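Local coordinates for alginate biosynthesis protein AlgX (PDB 4KNC) that takes part in the O-acetylation of the exopolysaccharide alginate and protects the polymer from degradation as it crosses the periplasm of Pseudomonas aeruginosa, at residues A41-F47 against N93-S98; P87-N93 against A142-D148; H149-P153 against S243-Y249. One frame throughout, in Å; residues are numbered along the deposited sequence.

Interaction 1 of 3, residues A41-F47 against N93-S98; sequences AQDDWLF and NREKLS
K96, W45 and F47 bury the most surface where the tight turn of 41-47 meets the short 3-10 segment at 95-96 that follows helix 89-93. Residues Q42 to W45 form a type II' beta turn, with D43 at phi/psi 59/-137°, closed by W45 N to Q42 O at 2.9 Å; A41 N bonds to W45 O at 2.7 Å, and from L46 the chain is extended. On the other side, K96 N to N93 O and L97 N to R94 O, both 3.0 Å, wind up the 3-10 turn. The CA atoms of A41 and L97 lie 4.8 Å apart and those of Q42 and K96 5.5 Å. At this approach Q42 N donates to K96 O at 2.9 Å, while A41 CB packs 3.1 Å from K96 O.

K96 begins m, m and then extends t, t. Its CG sits over one face of the W45 indole, 3.9 Å from the centroid of the six-membered ring, a CH-pi contact, and a water joins W45 NE1 (3.2 Å) to K96 NZ (3.3 Å). W45 (chi1 -80°, chi2 81°) reaches N93, its CH2 lying 3.7 Å from N93 OD1; N93 ND2 hydrogen-bonds E137. F47 (chi1 -72°, chi2 76°) receives L97 CD2 over its ring, 3.5 Å from the centroid, in a second CH-pi contact; its CZ lies 3.5 Å from N93 O.

S98 N-caps helix 99-104 through E101 N. The contact fastens the two-stranded antiparallel hairpin 38-40/46-48, by its turn and second strand, to the connection between two helices of the SGNH hydrolase-like domain.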
loop_
_atom_site.group_PDB
_atom_site.type_symbol
_atom_site.label_atom_id
_atom_site.label_comp_id
_atom_site.label_asym_id
_atom_site.label_seq_id
_atom_site.Cartn_x
_atom_site.Cartn_y
_atom_site.Cartn_z
ATOM N N ALA A 41 -21.771 18.991 -2.904
ATOM C CA ALA A 41 -21.335 19.809 -4.029
ATOM C C ALA A 41 -22.394 19.799 -5.127
ATOM O O ALA A 41 -23.574 19.573 -4.859
ATOM C CB ALA A 41 -19.998 19.333 -4.546
ATOM N N GLN A 42 -21.987 20.046 -6.363
ATOM C CA GLN A 42 -22.955 20.098 -7.451
ATOM C C GLN A 42 -23.523 18.711 -7.721
ATOM O O GLN A 42 -22.819 17.708 -7.567
ATOM C CB GLN A 42 -22.318 20.685 -8.710
ATOM C CG GLN A 42 -21.850 22.116 -8.544
ATOM C CD GLN A 42 -21.305 22.703 -9.837
ATOM O OE1 GLN A 42 -20.207 22.359 -10.273
ATOM N NE2 GLN A 42 -22.079 23.587 -10.460
ATOM N N ASP A 43 -24.796 18.657 -8.106
ATOM C CA ASP A 43 -25.448 17.389 -8.403
ATOM C C ASP A 43 -25.382 16.515 -7.142
ATOM O O ASP A 43 -25.602 17.005 -6.033
ATOM C CB ASP A 43 -24.775 16.739 -9.624
ATOM C CG ASP A 43 -25.453 15.461 -10.067
ATOM O OD1 ASP A 43 -26.524 15.534 -10.709
ATOM O OD2 ASP A 43 -24.903 14.381 -9.764
ATOM N N ASP A 44 -25.067 15.236 -7.300
ATOM C CA ASP A 44 -24.926 14.338 -6.165
ATOM C C ASP A 44 -23.455 14.211 -5.730
ATOM O O ASP A 44 -23.076 13.240 -5.062
ATOM C CB ASP A 44 -25.474 12.956 -6.523
ATOM C CG ASP A 44 -26.987 12.893 -6.488
ATOM O OD1 ASP A 44 -27.635 13.956 -6.360
ATOM O OD2 ASP A 44 -27.527 11.768 -6.590
ATOM N N TRP A 45 -22.622 15.172 -6.121
ATOM C CA TRP A 45 -21.234 15.179 -5.656
ATOM C C TRP A 45 -21.165 15.479 -4.153
ATOM O O TRP A 45 -21.800 16.410 -3.656
ATOM C CB TRP A 45 -20.369 16.148 -6.478
ATOM C CG TRP A 45 -19.955 15.540 -7.788
ATOM C CD1 TRP A 45 -20.701 15.469 -8.933
ATOM C CD2 TRP A 45 -18.723 14.866 -8.072
ATOM N NE1 TRP A 45 -19.999 14.812 -9.913
ATOM C CE2 TRP A 45 -18.781 14.432 -9.411
ATOM C CE3 TRP A 45 -17.568 14.602 -7.328
ATOM C CZ2 TRP A 45 -17.733 13.738 -10.021
ATOM C CZ3 TRP A 45 -16.524 13.919 -7.936
ATOM C CH2 TRP A 45 -16.614 13.498 -9.269
ATOM N N LEU A 46 -20.428 14.642 -3.435
ATOM C CA LEU A 46 -20.067 14.923 -2.056
ATOM C C LEU A 46 -18.538 14.993 -1.966
ATOM O O LEU A 46 -17.838 14.300 -2.708
ATOM C CB LEU A 46 -20.579 13.820 -1.118
ATOM C CG LEU A 46 -22.077 13.523 -1.008
ATOM C CD1 LEU A 46 -22.325 12.508 0.124
ATOM C CD2 LEU A 46 -22.903 14.795 -0.779
ATOM N N PHE A 47 -18.019 15.828 -1.071
ATOM C CA PHE A 47 -16.586 15.826 -0.812
ATOM C C PHE A 47 -16.352 15.708 0.684
ATOM O O PHE A 47 -17.171 16.159 1.475
ATOM C CB PHE A 47 -15.943 17.116 -1.309
ATOM C CG PHE A 47 -15.853 17.219 -2.807
ATOM C CD1 PHE A 47 -16.979 17.507 -3.565
ATOM C CD2 PHE A 47 -14.630 17.036 -3.460
ATOM C CE1 PHE A 47 -16.886 17.617 -4.954
ATOM C CE2 PHE A 47 -14.534 17.144 -4.840
ATOM C CZ PHE A 47 -15.669 17.432 -5.587
ATOM N N ASN A 93 -11.175 17.007 -9.254
ATOM C CA ASN A 93 -12.554 17.374 -9.526
ATOM C C ASN A 93 -12.994 18.637 -8.791
ATOM O O ASN A 93 -14.169 18.785 -8.445
ATOM C CB ASN A 93 -13.484 16.204 -9.218
ATOM C CG ASN A 93 -13.407 15.110 -10.273
ATOM O OD1 ASN A 93 -13.012 13.970 -9.983
ATOM N ND2 ASN A 93 -13.797 15.449 -11.508
ATOM N N ARG A 94 -12.033 19.532 -8.549
ATOM C CA ARG A 94 -12.323 20.894 -8.098
ATOM C C ARG A 94 -13.625 21.485 -8.668
ATOM O O ARG A 94 -14.455 21.993 -7.919
ATOM C CB ARG A 94 -11.159 21.825 -8.449
ATOM C CG ARG A 94 -11.332 23.247 -7.932
ATOM C CD ARG A 94 -10.303 24.194 -8.522
ATOM N NE ARG A 94 -10.263 25.453 -7.787
ATOM C CZ ARG A 94 -9.547 26.509 -8.155
ATOM N NH1 ARG A 94 -8.815 26.455 -9.257
ATOM N NH2 ARG A 94 -9.565 27.614 -7.424
ATOM N N GLU A 95 -13.808 21.404 -9.985
ATOM C CA GLU A 95 -14.931 22.094 -10.638
ATOM C C GLU A 95 -16.320 21.582 -10.255
ATOM O O GLU A 95 -17.319 22.237 -10.545
ATOM C CB GLU A 95 -14.773 22.118 -12.169
ATOM C CG GLU A 95 -13.560 22.936 -12.670
ATOM C CD GLU A 95 -13.468 24.342 -12.059
ATOM O OE1 GLU A 95 -14.505 25.014 -11.916
ATOM O OE2 GLU A 95 -12.352 24.789 -11.718
ATOM N N LYS A 96 -16.390 20.423 -9.608
ATOM C CA LYS A 96 -17.681 19.892 -9.162
ATOM C C LYS A 96 -18.143 20.533 -7.849
ATOM O O LYS A 96 -19.279 20.335 -7.410
ATOM C CB LYS A 96 -17.609 18.373 -9.022
ATOM C CG LYS A 96 -17.138 17.658 -10.295
ATOM C CD LYS A 96 -18.170 17.746 -11.406
ATOM C CE LYS A 96 -17.783 16.849 -12.577
ATOM N NZ LYS A 96 -18.799 16.872 -13.667
ATOM N N LEU A 97 -17.256 21.304 -7.227
ATOM C CA LEU A 97 -17.571 22.021 -5.991
ATOM C C LEU A 97 -18.635 23.102 -6.189
ATOM O O LEU A 97 -18.797 23.635 -7.284
ATOM C CB LEU A 97 -16.298 22.660 -5.426
ATOM C CG LEU A 97 -15.296 21.623 -4.913
ATOM C CD1 LEU A 97 -14.025 22.284 -4.476
ATOM C CD2 LEU A 97 -15.917 20.812 -3.762
ATOM N N SER A 98 -19.353 23.424 -5.117
ATOM C CA SER A 98 -20.237 24.578 -5.119
ATOM C C SER A 98 -19.367 25.833 -5.147
ATOM O O SER A 98 -18.177 25.786 -4.787
ATOM C CB SER A 98 -21.125 24.565 -3.871
ATOM O OG SER A 98 -20.431 25.111 -2.770
HETATM O O HOH W 1 -21.241 14.825 -12.882
#

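Interaction 2 of 3, residues P87-N93 against A142-D148; sequences PTRGLVN and AYYFKGD
R89 and Y144 dominate this buried contact between the first turn of helix 89-93 and an irregular loop. T88 is the N-cap (chi1 55°), its OG1 accepting from L91 N at 3.3 Å; V92 N to T88 O (3.1 Å) and N93 N to R89 O (2.8 Å) continue the helix. R89 and Y144 approach to 6.7 Å between CA atoms, V92 and Y143 to 7.2 Å.

Y144 (chi1 -86°, chi2 -75°) donates from OH to P87 O at 2.7 Å. R89 CG stands over the Y144 ring, 3.4 Å from the centroid and 3° off the normal, a CH-pi contact. R89 (m, t, p, chi4 -100°) then bends to the loop backbone: NH2 donates to F145 O at 2.9 Å, and NE lies 2.9 Å from D148 O. N93 (chi1 -74°) accepts from Y144 N through OD1 at 3.3 Å, its ND2 being bound to E137. Y143, with chi1 t, brings CB to 3.4 Å from V92 CG1.

D148, the inferred catalytic Asp, binds H150 ND1 through OD2 and ends segment 142-148; the loop runs on to helix 153-169. L91 packs on helix 107-123, K146 and R89 touch helix 194-203, and F145 packs on strand 210-220.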
loop_
_atom_site.group_PDB
_atom_site.type_symbol
_atom_site.label_atom_id
_atom_site.label_comp_id
_atom_site.label_asym_id
_atom_site.label_seq_id
_atom_site.Cartn_x
_atom_site.Cartn_y
_atom_site.Cartn_z
ATOM N N PRO A 87 -3.840 11.384 -6.579
ATOM C CA PRO A 87 -4.184 12.757 -6.185
ATOM C C PRO A 87 -5.588 12.868 -5.566
ATOM O O PRO A 87 -6.414 11.970 -5.713
ATOM C CB PRO A 87 -4.103 13.529 -7.504
ATOM C CG PRO A 87 -4.372 12.478 -8.572
ATOM C CD PRO A 87 -3.731 11.218 -8.042
ATOM N N THR A 88 -5.858 13.966 -4.878
ATOM C CA THR A 88 -7.135 14.078 -4.168
ATOM C C THR A 88 -8.307 14.357 -5.108
ATOM O O THR A 88 -8.131 14.800 -6.248
ATOM C CB THR A 88 -7.074 15.121 -3.035
ATOM O OG1 THR A 88 -6.647 16.388 -3.557
ATOM C CG2 THR A 88 -6.089 14.664 -1.940
ATOM N N ARG A 89 -9.506 14.066 -4.630
ATOM C CA ARG A 89 -10.715 14.351 -5.378
ATOM C C ARG A 89 -10.846 15.856 -5.538
ATOM O O ARG A 89 -11.379 16.338 -6.527
ATOM C CB ARG A 89 -11.941 13.759 -4.657
ATOM C CG ARG A 89 -11.843 12.238 -4.482
ATOM C CD ARG A 89 -12.990 11.651 -3.643
ATOM N NE ARG A 89 -14.264 11.597 -4.368
ATOM C CZ ARG A 89 -15.245 12.488 -4.232
ATOM N NH1 ARG A 89 -15.103 13.519 -3.399
ATOM N NH2 ARG A 89 -16.372 12.341 -4.924
ATOM N N GLY A 90 -10.353 16.601 -4.557
ATOM C CA GLY A 90 -10.412 18.050 -4.627
ATOM C C GLY A 90 -9.501 18.597 -5.726
ATOM O O GLY A 90 -9.905 19.492 -6.476
ATOM N N LEU A 91 -8.283 18.057 -5.837
ATOM C CA LEU A 91 -7.353 18.527 -6.864
ATOM C C LEU A 91 -7.853 18.195 -8.255
ATOM O O LEU A 91 -7.694 18.986 -9.177
ATOM C CB LEU A 91 -5.951 17.945 -6.671
ATOM C CG LEU A 91 -5.163 18.538 -5.503
ATOM C CD1 LEU A 91 -4.005 17.618 -5.136
ATOM C CD2 LEU A 91 -4.661 19.942 -5.830
ATOM N N VAL A 92 -8.464 17.032 -8.427
ATOM C CA VAL A 92 -8.847 16.645 -9.783
ATOM C C VAL A 92 -10.224 17.185 -10.161
ATOM O O VAL A 92 -10.426 17.753 -11.246
ATOM C CB VAL A 92 -8.815 15.120 -9.973
ATOM C CG1 VAL A 92 -9.330 14.756 -11.346
ATOM C CG2 VAL A 92 -7.395 14.585 -9.789
ATOM N N ASN A 93 -11.175 17.007 -9.254
ATOM C CA ASN A 93 -12.554 17.374 -9.526
ATOM C C ASN A 93 -12.994 18.637 -8.791
ATOM O O ASN A 93 -14.169 18.785 -8.445
ATOM C CB ASN A 93 -13.484 16.204 -9.218
ATOM C CG ASN A 93 -13.407 15.110 -10.273
ATOM O OD1 ASN A 93 -13.012 13.970 -9.983
ATOM N ND2 ASN A 93 -13.797 15.449 -11.508
ATOM N N ALA A 142 -16.018 11.801 -15.565
ATOM C CA ALA A 142 -15.330 12.300 -14.378
ATOM C C ALA A 142 -14.266 11.322 -13.875
ATOM O O ALA A 142 -14.480 10.106 -13.870
ATOM C CB ALA A 142 -16.345 12.580 -13.279
ATOM N N TYR A 143 -13.125 11.858 -13.449
ATOM C CA TYR A 143 -12.024 11.037 -12.930
ATOM C C TYR A 143 -12.511 10.177 -11.744
ATOM O O TYR A 143 -12.273 8.960 -11.702
ATOM C CB TYR A 143 -10.878 11.961 -12.519
ATOM C CG TYR A 143 -9.591 11.321 -12.032
ATOM C CD1 TYR A 143 -9.485 10.826 -10.738
ATOM C CD2 TYR A 143 -8.448 11.295 -12.841
ATOM C CE1 TYR A 143 -8.306 10.262 -10.279
ATOM C CE2 TYR A 143 -7.261 10.747 -12.383
ATOM C CZ TYR A 143 -7.198 10.223 -11.096
ATOM O OH TYR A 143 -6.026 9.659 -10.615
ATOM N N TYR A 144 -13.225 10.809 -10.814
ATOM C CA TYR A 144 -13.733 10.141 -9.599
ATOM C C TYR A 144 -15.227 9.843 -9.612
ATOM O O TYR A 144 -16.000 10.561 -10.246
ATOM C CB TYR A 144 -13.443 11.001 -8.369
ATOM C CG TYR A 144 -12.064 10.781 -7.783
ATOM C CD1 TYR A 144 -11.786 9.631 -7.048
ATOM C CD2 TYR A 144 -11.041 11.719 -7.962
ATOM C CE1 TYR A 144 -10.533 9.410 -6.506
ATOM C CE2 TYR A 144 -9.772 11.509 -7.417
ATOM C CZ TYR A 144 -9.530 10.345 -6.693
ATOM O OH TYR A 144 -8.297 10.099 -6.143
ATOM N N PHE A 145 -15.641 8.797 -8.896
ATOM C CA PHE A 145 -17.061 8.606 -8.620
ATOM C C PHE A 145 -17.589 9.808 -7.827
ATOM O O PHE A 145 -16.844 10.439 -7.064
ATOM C CB PHE A 145 -17.333 7.297 -7.858
ATOM C CG PHE A 145 -17.214 6.046 -8.710
ATOM C CD1 PHE A 145 -18.267 5.634 -9.526
ATOM C CD2 PHE A 145 -16.049 5.284 -8.694
ATOM C CE1 PHE A 145 -18.156 4.482 -10.312
ATOM C CE2 PHE A 145 -15.929 4.136 -9.465
ATOM C CZ PHE A 145 -16.992 3.731 -10.275
ATOM N N LYS A 146 -18.873 10.110 -8.025
ATOM C CA LYS A 146 -19.577 11.214 -7.361
ATOM C C LYS A 146 -19.528 11.177 -5.844
ATOM O O LYS A 146 -19.370 12.212 -5.199
ATOM C CB LYS A 146 -21.055 11.230 -7.781
ATOM C CG LYS A 146 -21.269 11.589 -9.242
ATOM C CD LYS A 146 -22.755 11.553 -9.604
ATOM C CE LYS A 146 -23.000 12.137 -10.976
ATOM N NZ LYS A 146 -24.454 12.142 -11.279
ATOM N N GLY A 147 -19.697 9.986 -5.279
ATOM C CA GLY A 147 -19.823 9.849 -3.838
ATOM C C GLY A 147 -18.997 8.689 -3.313
ATOM O O GLY A 147 -19.424 7.969 -2.415
ATOM N N ASP A 148 -17.804 8.509 -3.882
ATOM C CA ASP A 148 -16.941 7.396 -3.501
ATOM C C ASP A 148 -15.480 7.829 -3.577
ATOM O O ASP A 148 -15.162 8.834 -4.209
ATOM C CB ASP A 148 -17.193 6.185 -4.408
ATOM C CG ASP A 148 -16.585 4.907 -3.857
ATOM O OD1 ASP A 148 -17.102 4.373 -2.847
ATOM O OD2 ASP A 148 -15.599 4.416 -4.442
#

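Interaction 3 of 3, residues H149-P153 against S243-Y249; sequences HHWTP and SNSGPAY
The inferred catalytic centre of the SGNH hydrolase-like domain lies in this contact, where the proposed proton acceptor H150 meets the proposed nucleophile S243. H150 NE2 and S243 OG are 2.5 Å apart, a very short hydrogen bond in which either could be the donor. H150 adopts chi1 -65° and chi2 100°, S243 chi1 67°, so OG lies at the imidazole edge, near its plane. H150 ND1 bonds to D148, giving the charge-relay geometry of a Ser-His-Asp triad.

S243 to S245 form a 3-10 segment, with G246 N bonded to S243 O at 2.7 Å, while 149-152 lead to P153, first residue of helix 153-169. The CA atoms of H150 and N244 are 6.0 Å apart, those of P153 and Y249 4.5 Å. As in other SGNH enzymes, the nucleophile follows a strand of the central parallel sheet, here 237-240, and Asp and His share one loop (DxxH or, as here, DxH).

N244 (chi1 -75°) places OD1 over a face of the W151 indole and takes a weak bond from W151 N, 3.5 Å to OD1; Q86 also binds this oxygen. W151 (chi1 45°, chi2 25°) donates from NE1 to N244 O at 2.9 Å. H150, W151 and Y249 form an aromatic cluster: the W151 five-membered ring makes an offset edge-to-face pair with Y249 (centroids 5.8 Å apart, planes at 63°), whereas the H150 and Y249 rings are 19° from parallel but slid, with centroids 4.9 Å apart. Y249 OH bonds to K191, and P153 CD rests 4.3 Å from Y249 CD1.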
loop_
_atom_site.group_PDB
_atom_site.type_symbol
_atom_site.label_atom_id
_atom_site.label_comp_id
_atom_site.label_asym_id
_atom_site.label_seq_id
_atom_site.Cartn_x
_atom_site.Cartn_y
_atom_site.Cartn_z
ATOM N N HIS A 149 -14.606 7.066 -2.926
ATOM C CA HIS A 149 -13.178 7.373 -2.883
ATOM C C HIS A 149 -12.374 6.715 -4.024
ATOM O O HIS A 149 -11.194 6.988 -4.188
ATOM C CB HIS A 149 -12.594 6.968 -1.514
ATOM C CG HIS A 149 -12.726 5.507 -1.207
ATOM N ND1 HIS A 149 -13.948 4.900 -0.989
ATOM C CD2 HIS A 149 -11.795 4.531 -1.069
ATOM C CE1 HIS A 149 -13.760 3.614 -0.742
ATOM N NE2 HIS A 149 -12.464 3.365 -0.781
ATOM N N HIS A 150 -13.002 5.834 -4.794
ATOM C CA HIS A 150 -12.321 5.202 -5.925
ATOM C C HIS A 150 -12.390 6.090 -7.159
ATOM O O HIS A 150 -13.367 6.822 -7.342
ATOM C CB HIS A 150 -12.946 3.843 -6.260
ATOM C CG HIS A 150 -12.779 2.824 -5.178
ATOM N ND1 HIS A 150 -13.784 2.526 -4.280
ATOM C CD2 HIS A 150 -11.719 2.056 -4.829
ATOM C CE1 HIS A 150 -13.349 1.610 -3.431
ATOM N NE2 HIS A 150 -12.099 1.313 -3.736
ATOM N N TRP A 151 -11.353 6.039 -7.996
ATOM C CA TRP A 151 -11.460 6.598 -9.333
ATOM C C TRP A 151 -12.421 5.733 -10.143
ATOM O O TRP A 151 -12.627 4.568 -9.826
ATOM C CB TRP A 151 -10.079 6.704 -10.036
ATOM C CG TRP A 151 -9.152 5.502 -9.933
ATOM C CD1 TRP A 151 -9.498 4.185 -9.732
ATOM C CD2 TRP A 151 -7.716 5.524 -10.031
ATOM N NE1 TRP A 151 -8.368 3.394 -9.701
ATOM C CE2 TRP A 151 -7.263 4.195 -9.879
ATOM C CE3 TRP A 151 -6.772 6.542 -10.218
ATOM C CZ2 TRP A 151 -5.905 3.863 -9.907
ATOM C CZ3 TRP A 151 -5.437 6.212 -10.239
ATOM C CH2 TRP A 151 -5.012 4.880 -10.098
ATOM N N THR A 152 -13.027 6.308 -11.171
ATOM C CA THR A 152 -13.750 5.506 -12.148
ATOM C C THR A 152 -12.703 4.829 -13.037
ATOM O O THR A 152 -11.529 5.209 -13.002
ATOM C CB THR A 152 -14.611 6.388 -13.049
ATOM O OG1 THR A 152 -13.774 7.346 -13.729
ATOM C CG2 THR A 152 -15.678 7.113 -12.226
ATOM N N PRO A 153 -13.114 3.826 -13.833
ATOM C CA PRO A 153 -12.194 3.284 -14.838
ATOM C C PRO A 153 -11.577 4.355 -15.746
ATOM O O PRO A 153 -10.392 4.249 -16.009
ATOM C CB PRO A 153 -13.073 2.329 -15.626
ATOM C CG PRO A 153 -14.021 1.809 -14.571
ATOM C CD PRO A 153 -14.314 2.981 -13.684
ATOM N N SER A 243 -7.474 -1.256 -3.145
ATOM C CA SER A 243 -8.644 -1.612 -3.938
ATOM C C SER A 243 -8.649 -0.831 -5.262
ATOM O O SER A 243 -9.120 -1.344 -6.264
ATOM C CB SER A 243 -9.962 -1.428 -3.149
ATOM O OG SER A 243 -10.231 -0.067 -2.864
ATOM N N ASN A 244 -8.074 0.379 -5.270
ATOM C CA ASN A 244 -7.938 1.170 -6.517
ATOM C C ASN A 244 -7.224 0.467 -7.686
ATOM O O ASN A 244 -7.507 0.758 -8.865
ATOM C CB ASN A 244 -7.257 2.522 -6.252
ATOM C CG ASN A 244 -8.181 3.522 -5.571
ATOM O OD1 ASN A 244 -9.015 4.163 -6.221
ATOM N ND2 ASN A 244 -8.038 3.663 -4.257
ATOM N N SER A 245 -6.293 -0.433 -7.368
ATOM C CA SER A 245 -5.620 -1.224 -8.405
ATOM C C SER A 245 -6.339 -2.550 -8.644
ATOM O O SER A 245 -5.837 -3.424 -9.365
ATOM C CB SER A 245 -4.144 -1.484 -8.064
ATOM O OG SER A 245 -3.399 -0.282 -7.925
ATOM N N GLY A 246 -7.528 -2.679 -8.057
ATOM C CA GLY A 246 -8.346 -3.870 -8.224
ATOM C C GLY A 246 -8.912 -4.011 -9.628
ATOM O O GLY A 246 -8.968 -3.052 -10.381
ATOM N N PRO A 247 -9.344 -5.224 -9.977
ATOM C CA PRO A 247 -9.837 -5.580 -11.314
ATOM C C PRO A 247 -10.973 -4.694 -11.820
ATOM O O PRO A 247 -11.009 -4.385 -13.004
ATOM C CB PRO A 247 -10.330 -7.015 -11.126
ATOM C CG PRO A 247 -9.507 -7.541 -9.990
ATOM C CD PRO A 247 -9.335 -6.379 -9.062
ATOM N N ALA A 248 -11.868 -4.281 -10.931
ATOM C CA ALA A 248 -13.036 -3.491 -11.318
ATOM C C ALA A 248 -12.695 -2.202 -12.065
ATOM O O ALA A 248 -13.468 -1.767 -12.908
ATOM C CB ALA A 248 -13.891 -3.167 -10.092
ATOM N N TYR A 249 -11.553 -1.584 -11.751
ATOM C CA TYR A 249 -11.237 -0.295 -12.348
ATOM C C TYR A 249 -10.213 -0.450 -13.457
ATOM O O TYR A 249 -9.969 0.490 -14.204
ATOM C CB TYR A 249 -10.769 0.712 -11.292
ATOM C CG TYR A 249 -11.623 0.654 -10.057
ATOM C CD1 TYR A 249 -12.923 1.166 -10.062
ATOM C CD2 TYR A 249 -11.155 0.049 -8.898
ATOM C CE1 TYR A 249 -13.722 1.093 -8.940
ATOM C CE2 TYR A 249 -11.950 -0.028 -7.762
ATOM C CZ TYR A 249 -13.228 0.495 -7.787
ATOM O OH TYR A 249 -14.017 0.410 -6.655
#

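The contacts succeed one another toward the inferred catalytic centre, their centres about 28, 20 and 14 Å from that of the protein chain. Interactions 1 and 2, centres about 9 Å apart, share N93 and are joined by a salt bridge, D43 OD2 to K146 NZ at 2.7 Å, and by L46 O, 2.9 Å from R89 NH1. Interactions 2 and 3, centres about 12 Å apart, meet where Y143 O lies 2.8 Å from T152 N and A142 O 2.9 Å from T152 OG1. D148, last in 142-148, hydrogen-bonds H150 ND1 as the inferred acid of the triad. Interaction 1 does not touch interaction 3; the W45 and D148 side chains are about 9 Å apart.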